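Local coordinates for protein methyl transferase from Methanosarcina acetivorans (PDB 6MRO) that probably transfers methyl groups from S-adenosylmethionine to an acceptor, and binds S-adenosylhomocysteine and calcium ions, at residues 24-29 with 48-53. The protein carries 1 engineered substitution. Residues are numbered along the deposited sequence; the frame is centred on the assembly and turned at random. Where two conformers were deposited one is given.
Sequences ALIESG and IMLAKN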
# COMPACT_ATOMS: atom_id res chain seq x y z
N ALA A 24 -8.74 -10.48 0.39
CA ALA A 24 -10.10 -10.49 0.89
C ALA A 24 -10.93 -9.35 0.30
O ALA A 24 -12.15 -9.47 0.18
CB ALA A 24 -10.09 -10.42 2.42
N LEU A 25 -10.27 -8.25 -0.06
CA LEU A 25 -10.96 -7.15 -0.73
C LEU A 25 -11.43 -7.56 -2.11
O LEU A 25 -12.44 -7.05 -2.60
CB LEU A 25 -10.05 -5.92 -0.83
CG LEU A 25 -9.72 -5.19 0.47
CD1 LEU A 25 -8.67 -4.10 0.23
CD2 LEU A 25 -11.01 -4.61 1.05
N ILE A 26 -10.72 -8.47 -2.75
CA ILE A 26 -11.21 -9.03 -4.00
C ILE A 26 -12.40 -9.94 -3.73
O ILE A 26 -13.45 -9.83 -4.37
CB ILE A 26 -10.09 -9.76 -4.75
CG1 ILE A 26 -9.00 -8.74 -5.13
CG2 ILE A 26 -10.63 -10.42 -6.01
CD1 ILE A 26 -9.36 -7.91 -6.36
N GLU A 27 -12.26 -10.83 -2.74
CA GLU A 27 -13.33 -11.77 -2.41
C GLU A 27 -14.61 -11.05 -2.01
O GLU A 27 -15.71 -11.57 -2.25
CB GLU A 27 -12.90 -12.70 -1.29
CG GLU A 27 -11.62 -13.46 -1.57
CD GLU A 27 -11.87 -14.71 -2.38
OE1 GLU A 27 -13.05 -15.09 -2.54
OE2 GLU A 27 -10.89 -15.31 -2.87
N SER A 28 -14.50 -9.89 -1.36
CA SER A 28 -15.69 -9.23 -0.84
C SER A 28 -16.36 -8.33 -1.86
O SER A 28 -17.41 -7.76 -1.55
CB SER A 28 -15.34 -8.40 0.41
OG SER A 28 -14.52 -7.28 0.06
N GLY A 29 -15.80 -8.20 -3.06
CA GLY A 29 -16.34 -7.30 -4.06
C GLY A 29 -15.97 -5.84 -3.87
O GLY A 29 -16.51 -4.98 -4.57
N ILE A 48 0.40 -7.67 -8.70
CA ILE A 48 0.12 -8.75 -9.64
C ILE A 48 -1.25 -9.35 -9.36
O ILE A 48 -2.01 -9.68 -10.28
CB ILE A 48 1.25 -9.81 -9.58
CG1 ILE A 48 2.53 -9.22 -10.18
CG2 ILE A 48 0.83 -11.07 -10.31
CD1 ILE A 48 3.78 -10.06 -9.93
N MET A 49 -1.60 -9.48 -8.09
CA MET A 49 -2.92 -10.02 -7.75
C MET A 49 -4.03 -9.14 -8.33
O MET A 49 -5.00 -9.65 -8.91
CB MET A 49 -3.04 -10.15 -6.23
CG MET A 49 -4.28 -10.86 -5.79
SD MET A 49 -5.58 -9.65 -5.53
CE MET A 49 -4.97 -8.80 -4.08
N LEU A 50 -3.91 -7.83 -8.17
CA LEU A 50 -4.92 -6.92 -8.73
C LEU A 50 -4.99 -7.05 -10.24
O LEU A 50 -6.07 -7.04 -10.83
CB LEU A 50 -4.59 -5.48 -8.34
CG LEU A 50 -4.91 -5.10 -6.89
CD1 LEU A 50 -4.75 -3.60 -6.66
CD2 LEU A 50 -6.31 -5.54 -6.56
N ALA A 51 -3.82 -7.18 -10.88
CA ALA A 51 -3.76 -7.35 -12.33
C ALA A 51 -4.43 -8.64 -12.77
O ALA A 51 -5.10 -8.68 -13.81
CB ALA A 51 -2.30 -7.30 -12.79
N LYS A 52 -4.27 -9.73 -12.00
CA LYS A 52 -4.93 -10.99 -12.34
C LYS A 52 -6.42 -10.98 -12.02
O LYS A 52 -7.11 -11.95 -12.34
CB LYS A 52 -4.26 -12.16 -11.62
CG LYS A 52 -3.07 -12.77 -12.37
CD LYS A 52 -2.72 -14.15 -11.83
CE LYS A 52 -1.27 -14.52 -12.15
NZ LYS A 52 -1.08 -15.02 -13.55
N ASN A 53 -6.93 -9.92 -11.40
CA ASN A 53 -8.34 -9.79 -11.10
C ASN A 53 -8.97 -8.57 -11.78
O ASN A 53 -9.84 -7.91 -11.22
CB ASN A 53 -8.56 -9.76 -9.60
CG ASN A 53 -8.38 -11.13 -8.99
OD1 ASN A 53 -9.27 -11.96 -9.05
ND2 ASN A 53 -7.19 -11.39 -8.46
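Ile26 reaches across from helix 20-27 and meets Met49, Leu50 and Asn53 on and just after helix 45-51 with three different carbons. Its two torsions place the branches: CG1 stands beside the backbone N, and chi2 (-79°) turns CD1 toward Leu50 and Asn53. There CD1 comes within 3.8 Å of Asn53 CB.

Met49 and Ile26 run past each other in opposite senses. With CG anti to its own backbone N, the methionine extends toward helix 20-27 before bending at its next two torsions, which sets its thioether SD 3.6 Å from Ile26 CG1; its side chain also touches Phe22 and Gln23 of the same helix. Leu50 contributes one methyl, CD2, 3.9 Å from Ile26 CD1, and its side chain packs as well on Val57 of strand 56-61, tying the contact to the central sheet.

The Asn53 amide is tied back to its own segment. Its ND2 donates to Met49 O at 2.8 Å with an N-H...O angle of 160°; the acceptor is close to the amide plane, although the donor is tilted 33° from the carbonyl plane. This bond restrains the amide, and OD1 is the amide atom nearest Ile26, 3.7 Å from CG2. An alanine in place of Ile26 would probably open a gap beside Met49 SD and leave Leu50 CD2 without its apolar neighbour from helix 20-27.

In this Rossmann-like methyltransferase fold, the contact joins two helices and does not touch the bound S-adenosylhomocysteine, which lies about 10 Å from the Met49 side chain. No hydrogen bond spans the segments, and just 158 Å² is buried, implying a small, largely apolar junction that rests on van der Waals packing of one isoleucine, bordered by one self-bonded amide.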